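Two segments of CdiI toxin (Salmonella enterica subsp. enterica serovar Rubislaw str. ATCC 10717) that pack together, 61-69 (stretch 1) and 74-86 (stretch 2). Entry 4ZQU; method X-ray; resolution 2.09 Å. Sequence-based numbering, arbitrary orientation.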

# COMPACT_ATOMS: atom_id res chain seq x y z
N SER B 61 17.28 -1.56 -5.68
CA SER B 61 15.87 -1.52 -6.00
C SER B 61 15.63 -1.92 -7.45
O SER B 61 16.42 -1.60 -8.34
CB SER B 61 15.30 -0.12 -5.74
OG SER B 61 13.90 -0.09 -6.00
N ARG B 62 14.52 -2.63 -7.68
CA ARG B 62 14.17 -3.09 -9.01
C ARG B 62 12.95 -2.37 -9.57
O ARG B 62 11.99 -2.11 -8.85
CB ARG B 62 13.93 -4.60 -9.00
CG ARG B 62 15.17 -5.43 -8.79
CD ARG B 62 14.84 -6.91 -8.88
NE ARG B 62 14.07 -7.37 -7.73
CZ ARG B 62 13.27 -8.43 -7.75
NH1 ARG B 62 13.12 -9.13 -8.87
NH2 ARG B 62 12.61 -8.78 -6.66
N PHE B 63 13.01 -2.06 -10.85
CA PHE B 63 11.88 -1.48 -11.58
C PHE B 63 11.15 -2.61 -12.29
O PHE B 63 11.51 -3.00 -13.40
CB PHE B 63 12.38 -0.42 -12.56
CG PHE B 63 11.28 0.38 -13.20
CD1 PHE B 63 10.33 1.01 -12.42
CD2 PHE B 63 11.22 0.51 -14.57
CE1 PHE B 63 9.33 1.75 -13.01
CE2 PHE B 63 10.21 1.25 -15.17
CZ PHE B 63 9.27 1.87 -14.39
N VAL B 64 10.13 -3.15 -11.64
CA VAL B 64 9.62 -4.47 -11.99
C VAL B 64 8.09 -4.57 -11.92
O VAL B 64 7.45 -3.93 -11.08
CB VAL B 64 10.28 -5.54 -11.07
CG1 VAL B 64 10.15 -5.14 -9.60
CG2 VAL B 64 9.73 -6.94 -11.31
N LEU B 65 7.52 -5.37 -12.82
CA LEU B 65 6.09 -5.68 -12.82
C LEU B 65 5.87 -7.18 -12.60
O LEU B 65 6.81 -7.96 -12.75
CB LEU B 65 5.46 -5.23 -14.14
CG LEU B 65 5.10 -3.75 -14.22
CD1 LEU B 65 4.69 -3.37 -15.62
CD2 LEU B 65 3.99 -3.43 -13.22
N PRO B 66 4.64 -7.58 -12.23
CA PRO B 66 4.39 -9.02 -12.00
C PRO B 66 4.68 -9.89 -13.22
O PRO B 66 5.32 -10.93 -13.11
CB PRO B 66 2.90 -9.06 -11.66
CG PRO B 66 2.60 -7.72 -11.12
CD PRO B 66 3.47 -6.76 -11.88
N ALA B 67 4.20 -9.44 -14.38
CA ALA B 67 4.33 -10.20 -15.62
C ALA B 67 4.14 -9.25 -16.80
O ALA B 67 3.65 -8.14 -16.62
CB ALA B 67 3.31 -11.34 -15.66
N PRO B 68 4.56 -9.67 -18.01
CA PRO B 68 4.33 -8.85 -19.20
C PRO B 68 2.85 -8.55 -19.45
O PRO B 68 2.00 -9.43 -19.28
CB PRO B 68 4.90 -9.72 -20.33
CG PRO B 68 5.96 -10.52 -19.67
CD PRO B 68 5.45 -10.81 -18.29
N ARG B 69 2.56 -7.32 -19.85
CA ARG B 69 1.21 -6.91 -20.22
C ARG B 69 1.19 -6.49 -21.68
O ARG B 69 2.05 -5.74 -22.13
CB ARG B 69 0.73 -5.76 -19.33
CG ARG B 69 0.62 -6.10 -17.85
CD ARG B 69 -0.71 -6.76 -17.53
NE ARG B 69 -1.84 -5.89 -17.81
CZ ARG B 69 -2.27 -4.93 -16.99
NH1 ARG B 69 -1.66 -4.72 -15.83
NH2 ARG B 69 -3.32 -4.19 -17.33
N ILE B 74 3.47 -0.43 -21.57
CA ILE B 74 4.34 -0.67 -20.43
C ILE B 74 5.72 -0.08 -20.70
O ILE B 74 6.17 -0.02 -21.84
CB ILE B 74 4.46 -2.18 -20.11
CG1 ILE B 74 4.87 -2.97 -21.36
CG2 ILE B 74 3.15 -2.70 -19.55
CD1 ILE B 74 6.33 -3.39 -21.36
N HIS B 75 6.38 0.36 -19.63
CA HIS B 75 7.71 0.94 -19.73
C HIS B 75 8.70 -0.06 -20.31
O HIS B 75 8.75 -1.22 -19.90
CB HIS B 75 8.18 1.42 -18.35
CG HIS B 75 9.18 2.53 -18.41
ND1 HIS B 75 10.50 2.32 -18.76
CD2 HIS B 75 9.05 3.85 -18.17
CE1 HIS B 75 11.14 3.47 -18.72
NE2 HIS B 75 10.29 4.42 -18.37
N PRO B 76 9.50 0.38 -21.30
CA PRO B 76 10.48 -0.48 -21.96
C PRO B 76 11.64 -0.92 -21.06
O PRO B 76 12.39 -1.82 -21.42
CB PRO B 76 11.00 0.40 -23.11
CG PRO B 76 10.71 1.78 -22.69
CD PRO B 76 9.43 1.72 -21.92
N GLU B 77 11.77 -0.29 -19.90
CA GLU B 77 12.89 -0.59 -19.00
C GLU B 77 12.50 -1.58 -17.91
O GLU B 77 13.36 -2.11 -17.21
CB GLU B 77 13.40 0.69 -18.35
CG GLU B 77 14.40 1.47 -19.19
CD GLU B 77 14.98 2.64 -18.42
OE1 GLU B 77 14.50 3.78 -18.62
OE2 GLU B 77 15.92 2.42 -17.63
N VAL B 78 11.20 -1.82 -17.76
CA VAL B 78 10.70 -2.59 -16.63
C VAL B 78 11.05 -4.07 -16.75
O VAL B 78 11.10 -4.62 -17.85
CB VAL B 78 9.16 -2.41 -16.47
CG1 VAL B 78 8.40 -3.21 -17.52
CG2 VAL B 78 8.72 -2.80 -15.07
N THR B 79 11.34 -4.70 -15.61
CA THR B 79 11.60 -6.13 -15.57
C THR B 79 10.38 -6.85 -14.99
O THR B 79 9.38 -6.21 -14.67
CB THR B 79 12.86 -6.47 -14.75
OG1 THR B 79 12.63 -6.20 -13.36
CG2 THR B 79 14.05 -5.65 -15.23
N PHE B 80 10.46 -8.17 -14.87
CA PHE B 80 9.31 -8.94 -14.40
C PHE B 80 9.68 -9.97 -13.34
O PHE B 80 10.71 -10.64 -13.44
CB PHE B 80 8.63 -9.63 -15.58
CG PHE B 80 8.29 -8.69 -16.71
CD1 PHE B 80 7.27 -7.75 -16.57
CD2 PHE B 80 8.98 -8.74 -17.90
CE1 PHE B 80 6.96 -6.89 -17.60
CE2 PHE B 80 8.68 -7.88 -18.94
CZ PHE B 80 7.66 -6.95 -18.79
N ASP B 81 8.83 -10.08 -12.33
CA ASP B 81 9.05 -11.02 -11.23
C ASP B 81 7.72 -11.35 -10.57
O ASP B 81 7.18 -10.55 -9.80
CB ASP B 81 10.02 -10.43 -10.20
CG ASP B 81 10.50 -11.45 -9.19
OD1 ASP B 81 9.89 -12.53 -9.08
OD2 ASP B 81 11.49 -11.17 -8.49
N LEU B 82 7.19 -12.53 -10.87
CA LEU B 82 5.88 -12.92 -10.38
C LEU B 82 5.87 -13.22 -8.88
O LEU B 82 4.89 -12.93 -8.19
CB LEU B 82 5.36 -14.13 -11.15
CG LEU B 82 3.86 -14.37 -11.01
CD1 LEU B 82 3.07 -13.28 -11.72
CD2 LEU B 82 3.49 -15.75 -11.53
N ASP B 83 6.95 -13.80 -8.38
CA ASP B 83 7.05 -14.21 -6.98
C ASP B 83 7.15 -13.02 -6.02
O ASP B 83 6.76 -13.13 -4.86
CB ASP B 83 8.25 -15.13 -6.78
CG ASP B 83 8.04 -16.49 -7.39
OD1 ASP B 83 6.88 -16.95 -7.46
OD2 ASP B 83 9.04 -17.11 -7.82
N LEU B 84 7.70 -11.91 -6.50
CA LEU B 84 7.76 -10.69 -5.71
C LEU B 84 6.34 -10.23 -5.38
O LEU B 84 6.02 -9.94 -4.22
CB LEU B 84 8.52 -9.60 -6.45
CG LEU B 84 8.56 -8.22 -5.78
CD1 LEU B 84 9.42 -8.26 -4.52
CD2 LEU B 84 9.05 -7.14 -6.73
N TYR B 85 5.50 -10.18 -6.41
CA TYR B 85 4.15 -9.65 -6.29
C TYR B 85 3.13 -10.65 -5.73
O TYR B 85 2.02 -10.26 -5.37
CB TYR B 85 3.68 -9.15 -7.66
CG TYR B 85 4.25 -7.81 -8.05
CD1 TYR B 85 5.40 -7.72 -8.82
CD2 TYR B 85 3.63 -6.63 -7.66
CE1 TYR B 85 5.93 -6.49 -9.18
CE2 TYR B 85 4.15 -5.40 -8.01
CZ TYR B 85 5.30 -5.34 -8.78
OH TYR B 85 5.81 -4.11 -9.13
N ASP B 86 3.51 -11.93 -5.67
CA ASP B 86 2.61 -12.97 -5.17
C ASP B 86 2.19 -12.71 -3.72
O ASP B 86 3.03 -12.50 -2.85
CB ASP B 86 3.28 -14.35 -5.27
CG ASP B 86 2.41 -15.46 -4.70
OD1 ASP B 86 1.48 -15.91 -5.40
OD2 ASP B 86 2.65 -15.86 -3.55
O HOH W 1 13.67 -8.13 -11.80

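Two prolines of one stretch each lay a ring carbon over an aromatic face of the other. Pro66 CG sits 3.7 Å from the centroid of the six ring atoms CG to CZ of Tyr85, and Pro68 CG lies 3.9 Å from the corresponding centroid of Phe80. Proline suits such CH-pi contacts because its compact, constrained ring can present CG and its hydrogens to the electron-rich face of an aromatic ring.

Between these CH-pi contacts and the start of stretch 1 runs a short parallel ladder, pairing Val64 with Thr79 and Leu65 with Phe80. Thr79 N donates to Phe63 O (2.8 Å), Leu65 N to Thr79 O (2.8 Å), and Asp81 N to Leu65 O (3.0 Å), so the bonds pass alternately between the strands. Pro66, which has no amide hydrogen, follows directly. Tyr85 adds a side-chain bond to the backbone: its OH donates to Val64 O at 2.6 Å, while its ring face receives Pro66.

The side chains of Val64 and Thr79 share one face of the sheet, where Val64 CG1 also meets Leu84 CD2 (3.7 Å). On the other, Leu65 CB packs against Phe80 CD1 (3.9 Å), and Leu65 CG reaches Val78 CG2 (3.8 Å), branched aliphatic groups filling space without polar demands. Phe63 points its ring edge at the face of His75, the planes nearly perpendicular, with Phe63 CE2 3.6 Å from His75 CG. His75 ND1 meanwhile accepts from Glu77 N (3.1 Å), steadying the turn.

Charge joins the stretches through Arg62, whose NH1 forms a salt bridge with Asp81 OD2 at 2.6 Å. The other carboxylate oxygen, Asp81 OD1, weakly caps the helix by accepting from Asp83 N (3.3 Å) and Leu84 N (3.4 Å). A water links Arg62 NH1 (3.1 Å from its oxygen) to Thr79 OG1 (2.7 Å from the same oxygen).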